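Local coordinates for protein nidogen-1 (Mus musculus, PDB 1GL4) that binds laminin, collagen IV and perlecan in basement membranes and probably takes part in cell-matrix interactions, this fragment holding its EGF-like module and G2 beta-barrel, at residues Y188-H193 with S201-E206. Sequence-based numbering, arbitrary orientation.
Sequences YTELYH and SSSTRE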
ATOM      1  N   TYR A 188       6.296  -5.819  12.071  1.00 12.79           N
ATOM      2  CA  TYR A 188       5.612  -5.312  13.263  1.00 12.91           C
ATOM      3  C   TYR A 188       4.106  -5.583  13.212  1.00 12.88           C
ATOM      4  O   TYR A 188       3.569  -5.982  12.182  1.00 11.88           O
ATOM      5  CB  TYR A 188       5.847  -3.798  13.398  1.00 11.97           C
ATOM      6  CG  TYR A 188       5.261  -2.968  12.261  1.00 10.58           C
ATOM      7  CD1 TYR A 188       3.944  -2.497  12.313  1.00 10.89           C
ATOM      8  CD2 TYR A 188       6.019  -2.671  11.128  1.00  8.54           C
ATOM      9  CE1 TYR A 188       3.397  -1.748  11.258  1.00 10.51           C
ATOM     10  CE2 TYR A 188       5.479  -1.917  10.062  1.00 11.46           C
ATOM     11  CZ  TYR A 188       4.171  -1.461  10.139  1.00 11.91           C
ATOM     12  OH  TYR A 188       3.646  -0.693   9.120  1.00 11.64           O
ATOM     13  N   THR A 189       3.439  -5.375  14.341  1.00 13.17           N
ATOM     14  CA  THR A 189       1.996  -5.559  14.436  1.00 13.06           C
ATOM     15  C   THR A 189       1.399  -4.257  14.964  1.00 12.38           C
ATOM     16  O   THR A 189       2.068  -3.512  15.685  1.00 13.33           O
ATOM     17  CB  THR A 189       1.618  -6.709  15.413  1.00 14.44           C
ATOM     18  OG1 THR A 189       2.087  -6.393  16.728  1.00 16.79           O
ATOM     19  CG2 THR A 189       2.244  -8.028  14.964  1.00 15.42           C
ATOM     20  N   GLU A 190       0.151  -3.985  14.588  1.00 12.06           N
ATOM     21  CA  GLU A 190      -0.560  -2.776  15.020  1.00 14.44           C
ATOM     22  C   GLU A 190      -1.975  -3.147  15.418  1.00 13.58           C
ATOM     23  O   GLU A 190      -2.593  -3.998  14.780  1.00 13.57           O
ATOM     24  CB  GLU A 190      -0.686  -1.757  13.886  1.00 14.49           C
ATOM     25  CG  GLU A 190       0.541  -0.982  13.514  1.00 15.92           C
ATOM     26  CD  GLU A 190       0.194   0.121  12.524  1.00 15.08           C
ATOM     27  OE1 GLU A 190      -0.386  -0.207  11.466  1.00 11.80           O
ATOM     28  OE2 GLU A 190       0.488   1.305  12.804  1.00 11.33           O
ATOM     29  N   LEU A 191      -2.497  -2.495  16.451  1.00 13.55           N
ATOM     30  CA  LEU A 191      -3.862  -2.762  16.890  1.00 12.78           C
ATOM     31  C   LEU A 191      -4.798  -1.642  16.442  1.00 12.04           C
ATOM     32  O   LEU A 191      -4.529  -0.460  16.669  1.00 12.01           O
ATOM     33  CB  LEU A 191      -3.919  -2.916  18.411  1.00 15.26           C
ATOM     34  CG  LEU A 191      -3.112  -4.096  18.973  1.00 18.67           C
ATOM     35  CD1 LEU A 191      -3.278  -4.164  20.488  1.00 20.12           C
ATOM     36  CD2 LEU A 191      -3.582  -5.393  18.330  1.00 17.31           C
ATOM     37  N   TYR A 192      -5.892  -2.029  15.794  1.00  9.79           N
ATOM     38  CA  TYR A 192      -6.883  -1.082  15.305  1.00  9.67           C
ATOM     39  C   TYR A 192      -8.167  -1.261  16.111  1.00 10.68           C
ATOM     40  O   TYR A 192      -8.813  -2.309  16.037  1.00 10.68           O
ATOM     41  CB  TYR A 192      -7.147  -1.314  13.807  1.00  8.43           C
ATOM     42  CG  TYR A 192      -6.012  -0.845  12.908  1.00  9.16           C
ATOM     43  CD1 TYR A 192      -4.786  -1.513  12.885  1.00 10.60           C
ATOM     44  CD2 TYR A 192      -6.150   0.301  12.127  1.00 10.92           C
ATOM     45  CE1 TYR A 192      -3.709  -1.041  12.100  1.00 11.81           C
ATOM     46  CE2 TYR A 192      -5.086   0.785  11.345  1.00 12.38           C
ATOM     47  CZ  TYR A 192      -3.870   0.110  11.339  1.00 12.20           C
ATOM     48  OH  TYR A 192      -2.819   0.598  10.583  1.00 14.26           O
ATOM     49  N   HIS A 193      -8.523  -0.229  16.876  1.00 11.28           N
ATOM     50  CA  HIS A 193      -9.713  -0.236  17.729  1.00 14.13           C
ATOM     51  C   HIS A 193     -10.932   0.385  17.040  1.00 14.68           C
ATOM     52  O   HIS A 193     -10.861   1.501  16.522  1.00 14.77           O
ATOM     53  CB  HIS A 193      -9.414   0.524  19.027  1.00 14.38           C
ATOM     54  CG  HIS A 193      -8.210   0.014  19.758  1.00 13.83           C
ATOM     55  ND1 HIS A 193      -8.216  -1.164  20.474  1.00 15.44           N
ATOM     56  CD2 HIS A 193      -6.943   0.489  19.827  1.00 15.64           C
ATOM     57  CE1 HIS A 193      -7.005  -1.396  20.949  1.00 16.79           C
ATOM     58  NE2 HIS A 193      -6.213  -0.408  20.570  1.00 15.09           N
ATOM     59  N   SER A 201      -5.710   3.995  16.212  1.00 13.09           N
ATOM     60  CA  SER A 201      -4.527   3.182  16.493  1.00 13.56           C
ATOM     61  C   SER A 201      -3.344   4.074  16.848  1.00 13.36           C
ATOM     62  O   SER A 201      -3.203   5.187  16.332  1.00 11.53           O
ATOM     63  CB  SER A 201      -4.143   2.319  15.286  1.00 16.84           C
ATOM     64  OG  SER A 201      -3.520   3.098  14.281  1.00 21.95           O
ATOM     65  N   SER A 202      -2.498   3.581  17.740  1.00 13.68           N
ATOM     66  CA  SER A 202      -1.308   4.311  18.152  1.00 16.16           C
ATOM     67  C   SER A 202      -0.206   3.268  18.247  1.00 16.62           C
ATOM     68  O   SER A 202      -0.425   2.182  18.789  1.00 16.27           O
ATOM     69  CB  SER A 202      -1.535   4.983  19.508  1.00 18.92           C
ATOM     70  OG  SER A 202      -0.433   5.805  19.857  1.00 24.79           O
ATOM     71  N   SER A 203       0.968   3.591  17.715  1.00 14.77           N
ATOM     72  CA  SER A 203       2.079   2.652  17.711  1.00 16.52           C
ATOM     73  C   SER A 203       3.433   3.350  17.772  1.00 17.33           C
ATOM     74  O   SER A 203       3.675   4.326  17.061  1.00 15.73           O
ATOM     75  CB  SER A 203       1.999   1.780  16.447  1.00 15.16           C
ATOM     76  OG  SER A 203       3.163   0.990  16.270  1.00 18.29           O
ATOM     77  N   THR A 204       4.306   2.840  18.635  1.00 17.60           N
ATOM     78  CA  THR A 204       5.652   3.380  18.791  1.00 18.49           C
ATOM     79  C   THR A 204       6.600   2.326  18.227  1.00 18.52           C
ATOM     80  O   THR A 204       6.642   1.204  18.725  1.00 18.43           O
ATOM     81  CB  THR A 204       5.978   3.648  20.279  1.00 18.97           C
ATOM     82  OG1 THR A 204       5.023   4.573  20.816  1.00 18.27           O
ATOM     83  CG2 THR A 204       7.379   4.245  20.427  1.00 18.14           C
ATOM     84  N   ARG A 205       7.343   2.685  17.179  1.00 16.96           N
ATOM     85  CA  ARG A 205       8.263   1.757  16.529  1.00 18.57           C
ATOM     86  C   ARG A 205       9.635   2.369  16.262  1.00 17.97           C
ATOM     87  O   ARG A 205       9.827   3.578  16.386  1.00 18.36           O
ATOM     88  CB  ARG A 205       7.683   1.291  15.183  1.00 19.16           C
ATOM     89  CG  ARG A 205       6.275   0.739  15.241  1.00 21.70           C
ATOM     90  CD  ARG A 205       5.938  -0.027  13.959  1.00 17.97           C
ATOM     91  NE  ARG A 205       5.590   0.826  12.823  1.00 18.32           N
ATOM     92  CZ  ARG A 205       4.398   1.394  12.646  1.00 20.19           C
ATOM     93  NH1 ARG A 205       3.426   1.213  13.536  1.00 17.42           N
ATOM     94  NH2 ARG A 205       4.159   2.111  11.554  1.00 16.46           N
ATOM     95  N   GLU A 206      10.588   1.528  15.880  1.00 18.66           N
ATOM     96  CA  GLU A 206      11.925   2.015  15.578  1.00 18.48           C
ATOM     97  C   GLU A 206      12.257   1.709  14.119  1.00 16.93           C
ATOM     98  O   GLU A 206      11.650   0.831  13.502  1.00 16.07           O
ATOM     99  CB  GLU A 206      12.964   1.360  16.500  1.00 24.16           C
ATOM    100  CG  GLU A 206      13.252  -0.097  16.190  1.00 30.40           C
ATOM    101  CD  GLU A 206      14.436  -0.656  16.973  1.00 33.89           C
ATOM    102  OE1 GLU A 206      14.908  -1.756  16.614  1.00 35.16           O
ATOM    103  OE2 GLU A 206      14.891  -0.007  17.942  1.00 34.26           O
TER
HETATM  104  O   HOH W   1       2.787  -1.460  17.394  1.00 26.96           O
HETATM  105  O   HOH W   2       1.210   3.073  10.851  1.00 12.49           O
HETATM  106  O   HOH W   3      -0.791   3.393  14.330  1.00 19.12           O
HETATM  107  O   HOH W   4      -3.331   0.952  18.683  1.00 13.61           O
HETATM  108  O   HOH W   5      -0.710  -0.745  17.915  1.00 20.19           O
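Glu-190 and Arg-205 form a salt bridge between the two strands, NH1 of Arg-205 lying 3.0 Å from OE2 of Glu-190. The N-H...O angle of 145° shows a bent bond; the carboxylate and guanidinium planes stand nearly perpendicular, and OE2 is met from above the carboxylate plane. The same NH1 reaches Ser-203 OG at 2.8 Å, while Glu-190 OE1 accepts from Tyr-192 OH at 2.7 Å, so both carboxylate oxygens are held. A water bridges OE2 to Arg-205 NH2, and another links OE2 to Ser-201 OG, which also bonds to Gln-229.

The guanidinium lies flat on the Tyr-188 ring, planes 3° apart and centres 3.9 Å apart, which meets the criteria for a cation-pi stack. A bend at chi3 (-79°) turns the arginine's end over the ring, and its CD adds a CH-pi contact 3.7 Å from the ring centroid. Ser-201 CB sits over the Tyr-192 ring, 4.2 Å from its centroid.

The strands run antiparallel but splay: CA atoms are 5.0 Å apart at Tyr-192/Ser-201 and 8.2 Å at Tyr-188/Arg-205. Two waters link the backbones, one joining Leu-191 O to Ser-202 N and the other Leu-191 N to Ser-202 O. Here the beta hairpin 182-195/198-210 of the G2 barrel spreads apart going away from its turn, flanked by strand 248-261 beside 188-193 and strand 221-232 beside 201-206, with Trp-114 of helix 107-115 stacked on Tyr-192.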